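Local coordinates for protein xylanase Y (Bacillus halodurans, PDB 1WU4) that hydrolyses xylooligosaccharides of three or more units, releasing xylose from the reducing end with inversion of anomeric configuration, at residues L162-H167 and E214-W219. The protein carries 1 engineered substitution. Residues are numbered along the deposited sequence; the frame is centred on the assembly and turned at random.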
ATOM      1  N   LEU A 162     -11.583   2.687 -11.800  1.00  8.94           N
ATOM      2  CA  LEU A 162     -10.498   3.483 -12.352  1.00  7.75           C
ATOM      3  C   LEU A 162     -11.014   4.526 -13.339  1.00  9.71           C
ATOM      4  O   LEU A 162     -10.400   5.579 -13.516  1.00  9.98           O
ATOM      5  CB  LEU A 162      -9.449   2.580 -13.001  1.00  9.27           C
ATOM      6  CG  LEU A 162      -8.652   1.732 -12.004  1.00  8.65           C
ATOM      7  CD1 LEU A 162      -7.603   0.928 -12.749  1.00 12.04           C
ATOM      8  CD2 LEU A 162      -8.001   2.633 -10.958  1.00  9.90           C
ATOM      9  N   HIS A 163     -12.143   4.244 -13.979  1.00 10.14           N
ATOM     10  CA  HIS A 163     -12.724   5.216 -14.898  1.00  9.26           C
ATOM     11  C   HIS A 163     -13.103   6.453 -14.081  1.00 12.25           C
ATOM     12  O   HIS A 163     -12.816   7.585 -14.465  1.00 11.68           O
ATOM     13  CB  HIS A 163     -13.979   4.657 -15.568  1.00 10.39           C
ATOM     14  CG  HIS A 163     -14.807   5.705 -16.245  1.00 12.58           C
ATOM     15  ND1 HIS A 163     -14.425   6.308 -17.424  1.00 13.47           N
ATOM     16  CD2 HIS A 163     -15.960   6.308 -15.871  1.00 15.44           C
ATOM     17  CE1 HIS A 163     -15.305   7.239 -17.745  1.00 11.59           C
ATOM     18  NE2 HIS A 163     -16.246   7.261 -16.819  1.00 16.76           N
ATOM     19  N   THR A 164     -13.761   6.224 -12.950  1.00 11.54           N
ATOM     20  CA  THR A 164     -14.174   7.314 -12.076  1.00 11.34           C
ATOM     21  C   THR A 164     -12.957   8.095 -11.579  1.00  9.15           C
ATOM     22  O   THR A 164     -12.946   9.325 -11.598  1.00 10.59           O
ATOM     23  CB  THR A 164     -14.956   6.776 -10.862  1.00 11.93           C
ATOM     24  OG1 THR A 164     -16.058   5.985 -11.324  1.00 12.39           O
ATOM     25  CG2 THR A 164     -15.480   7.922 -10.009  1.00 12.08           C
ATOM     26  N   CYS A 165     -11.932   7.369 -11.140  1.00  9.58           N
ATOM     27  CA  CYS A 165     -10.713   7.993 -10.632  1.00  8.98           C
ATOM     28  C   CYS A 165     -10.078   8.973 -11.611  1.00 10.04           C
ATOM     29  O   CYS A 165      -9.497   9.972 -11.197  1.00 10.41           O
ATOM     30  CB  CYS A 165      -9.686   6.921 -10.263  1.00  9.12           C
ATOM     31  SG  CYS A 165     -10.145   5.897  -8.848  1.00 10.62           S
ATOM     32  N   VAL A 166     -10.194   8.686 -12.903  1.00 10.85           N
ATOM     33  CA  VAL A 166      -9.601   9.544 -13.922  1.00 10.78           C
ATOM     34  C   VAL A 166     -10.551  10.579 -14.521  1.00 13.04           C
ATOM     35  O   VAL A 166     -10.156  11.721 -14.765  1.00 12.37           O
ATOM     36  CB  VAL A 166      -9.031   8.691 -15.089  1.00 11.45           C
ATOM     37  CG1 VAL A 166      -8.474   9.593 -16.183  1.00 13.29           C
ATOM     38  CG2 VAL A 166      -7.950   7.762 -14.571  1.00 10.14           C
ATOM     39  N   HIS A 167     -11.805  10.186 -14.729  1.00 11.74           N
ATOM     40  CA  HIS A 167     -12.784  11.054 -15.377  1.00 11.89           C
ATOM     41  C   HIS A 167     -13.841  11.764 -14.544  1.00 13.54           C
ATOM     42  O   HIS A 167     -14.603  12.567 -15.085  1.00 14.20           O
ATOM     43  CB  HIS A 167     -13.482  10.251 -16.475  1.00 11.26           C
ATOM     44  CG  HIS A 167     -12.557   9.794 -17.558  1.00 12.16           C
ATOM     45  ND1 HIS A 167     -12.224  10.588 -18.634  1.00 14.54           N
ATOM     46  CD2 HIS A 167     -11.855   8.646 -17.705  1.00 11.78           C
ATOM     47  CE1 HIS A 167     -11.357   9.949 -19.398  1.00 13.38           C
ATOM     48  NE2 HIS A 167     -11.115   8.769 -18.857  1.00 11.32           N
ATOM     49  N   GLU A 214      -9.171   3.527 -23.265  1.00 10.67           N
ATOM     50  CA  GLU A 214      -9.092   4.975 -23.416  1.00 11.83           C
ATOM     51  C   GLU A 214      -8.188   5.641 -22.377  1.00 10.64           C
ATOM     52  O   GLU A 214      -7.798   6.798 -22.544  1.00 11.61           O
ATOM     53  CB  GLU A 214     -10.491   5.596 -23.349  1.00 16.34           C
ATOM     54  CG  GLU A 214     -11.060   5.687 -21.946  1.00 18.99           C
ATOM     55  CD  GLU A 214     -12.403   6.385 -21.899  1.00 23.92           C
ATOM     56  OE1 GLU A 214     -12.568   7.413 -22.589  1.00 31.02           O
ATOM     57  OE2 GLU A 214     -13.292   5.913 -21.159  1.00 26.86           O
ATOM     58  N   ASP A 215      -7.853   4.920 -21.308  1.00  9.72           N
ATOM     59  CA  ASP A 215      -7.002   5.481 -20.261  1.00  9.94           C
ATOM     60  C   ASP A 215      -5.653   4.791 -20.133  1.00  9.35           C
ATOM     61  O   ASP A 215      -4.878   5.122 -19.236  1.00 10.89           O
ATOM     62  CB  ASP A 215      -7.691   5.404 -18.892  1.00 10.58           C
ATOM     63  CG  ASP A 215      -8.966   6.206 -18.829  1.00 11.04           C
ATOM     64  OD1 ASP A 215      -9.105   7.195 -19.583  1.00 11.23           O
ATOM     65  OD2 ASP A 215      -9.834   5.854 -18.001  1.00 10.70           O
ATOM     66  N   ARG A 216      -5.353   3.844 -21.013  1.00  9.94           N
ATOM     67  CA  ARG A 216      -4.086   3.136 -20.895  1.00 10.03           C
ATOM     68  C   ARG A 216      -2.851   4.002 -21.092  1.00 11.75           C
ATOM     69  O   ARG A 216      -1.831   3.775 -20.438  1.00 12.26           O
ATOM     70  CB  ARG A 216      -4.074   1.917 -21.821  1.00 10.43           C
ATOM     71  CG  ARG A 216      -5.052   0.865 -21.319  1.00 10.97           C
ATOM     72  CD  ARG A 216      -5.064  -0.409 -22.130  1.00 10.00           C
ATOM     73  NE  ARG A 216      -6.094  -1.305 -21.611  1.00 11.50           N
ATOM     74  CZ  ARG A 216      -6.390  -2.496 -22.118  1.00 12.17           C
ATOM     75  NH1 ARG A 216      -5.734  -2.961 -23.173  1.00 14.80           N
ATOM     76  NH2 ARG A 216      -7.357  -3.217 -21.569  1.00 14.05           N
ATOM     77  N   VAL A 217      -2.937   4.998 -21.967  1.00 11.16           N
ATOM     78  CA  VAL A 217      -1.806   5.892 -22.171  1.00 10.63           C
ATOM     79  C   VAL A 217      -1.655   6.742 -20.908  1.00 10.73           C
ATOM     80  O   VAL A 217      -0.545   6.940 -20.414  1.00 10.94           O
ATOM     81  CB  VAL A 217      -2.019   6.802 -23.399  1.00  9.31           C
ATOM     82  CG1 VAL A 217      -0.933   7.872 -23.453  1.00 13.51           C
ATOM     83  CG2 VAL A 217      -1.987   5.961 -24.670  1.00 12.77           C
ATOM     84  N   PHE A 218      -2.777   7.227 -20.380  1.00  9.78           N
ATOM     85  CA  PHE A 218      -2.761   8.026 -19.157  1.00  8.71           C
ATOM     86  C   PHE A 218      -2.061   7.277 -18.023  1.00  9.80           C
ATOM     87  O   PHE A 218      -1.207   7.834 -17.337  1.00 10.41           O
ATOM     88  CB  PHE A 218      -4.184   8.361 -18.703  1.00 11.38           C
ATOM     89  CG  PHE A 218      -4.249   8.939 -17.317  1.00  9.95           C
ATOM     90  CD1 PHE A 218      -4.011  10.291 -17.097  1.00 14.05           C
ATOM     91  CD2 PHE A 218      -4.496   8.112 -16.222  1.00 10.98           C
ATOM     92  CE1 PHE A 218      -4.015  10.811 -15.801  1.00 15.38           C
ATOM     93  CE2 PHE A 218      -4.500   8.620 -14.930  1.00 13.30           C
ATOM     94  CZ  PHE A 218      -4.260   9.969 -14.718  1.00 14.63           C
ATOM     95  N   TRP A 219      -2.429   6.018 -17.814  1.00  9.22           N
ATOM     96  CA  TRP A 219      -1.821   5.249 -16.734  1.00  9.90           C
ATOM     97  C   TRP A 219      -0.318   5.059 -16.909  1.00  9.32           C
ATOM     98  O   TRP A 219       0.422   5.022 -15.927  1.00 10.24           O
ATOM     99  CB  TRP A 219      -2.544   3.910 -16.565  1.00 10.37           C
ATOM    100  CG  TRP A 219      -3.876   4.091 -15.876  1.00  9.46           C
ATOM    101  CD1 TRP A 219      -5.115   3.832 -16.390  1.00  9.45           C
ATOM    102  CD2 TRP A 219      -4.088   4.621 -14.561  1.00  9.37           C
ATOM    103  NE1 TRP A 219      -6.090   4.172 -15.474  1.00  9.14           N
ATOM    104  CE2 TRP A 219      -5.483   4.659 -14.344  1.00  9.18           C
ATOM    105  CE3 TRP A 219      -3.234   5.070 -13.544  1.00  8.43           C
ATOM    106  CZ2 TRP A 219      -6.044   5.129 -13.149  1.00  9.21           C
ATOM    107  CZ3 TRP A 219      -3.791   5.537 -12.356  1.00  8.50           C
ATOM    108  CH2 TRP A 219      -5.184   5.562 -12.171  1.00 10.14           C
TER
HETATM  109  O   HOH W   1     -12.341   5.119 -18.839  1.00 17.69           O
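Val166, Trp219 and Asp215 bury the most surface where the last turns of helix 154-167 meet the start of helix 216-233. Val166 packs against two aromatic rings. Its CG1 lies over the face of the Phe218 ring, 4.2 Å from the centroid, in a CH-pi contact. Val166 CG2 touches both, 3.6 Å from Phe218 CE2 and 3.5 Å from Trp219 CZ2. Leu162, one turn earlier, adds its CD2 at 3.9 Å from the same Trp219 CZ2. The indole is held further by edge-to-face contacts with Trp178 and Phe207, so the apolar patch continues to helix 201-210 and to Trp178.

Beside it lies a polar layer. His167 NE2 donates a hydrogen bond to Asp215 OD1 (2.7 Å), which meets the imidazole at its edge. The other ring nitrogen, ND1, is hydrogen-bonded to Glu170, which fixes the ring between two carboxylates. A water donates to Asp215 OD2 (2.7 Å) and Glu214 OE2 (2.6 Å). It also hydrogen-bonds His163 ND1 (2.8 Å), joining helix 154-167 to residues 214-215.

The contact lies away from Glu70 and Asp263, the probable catalytic pair. It is helix-to-helix packing, apolar inside and polar towards the surface, within the (alpha/alpha)6 barrel of glycoside hydrolase family 8.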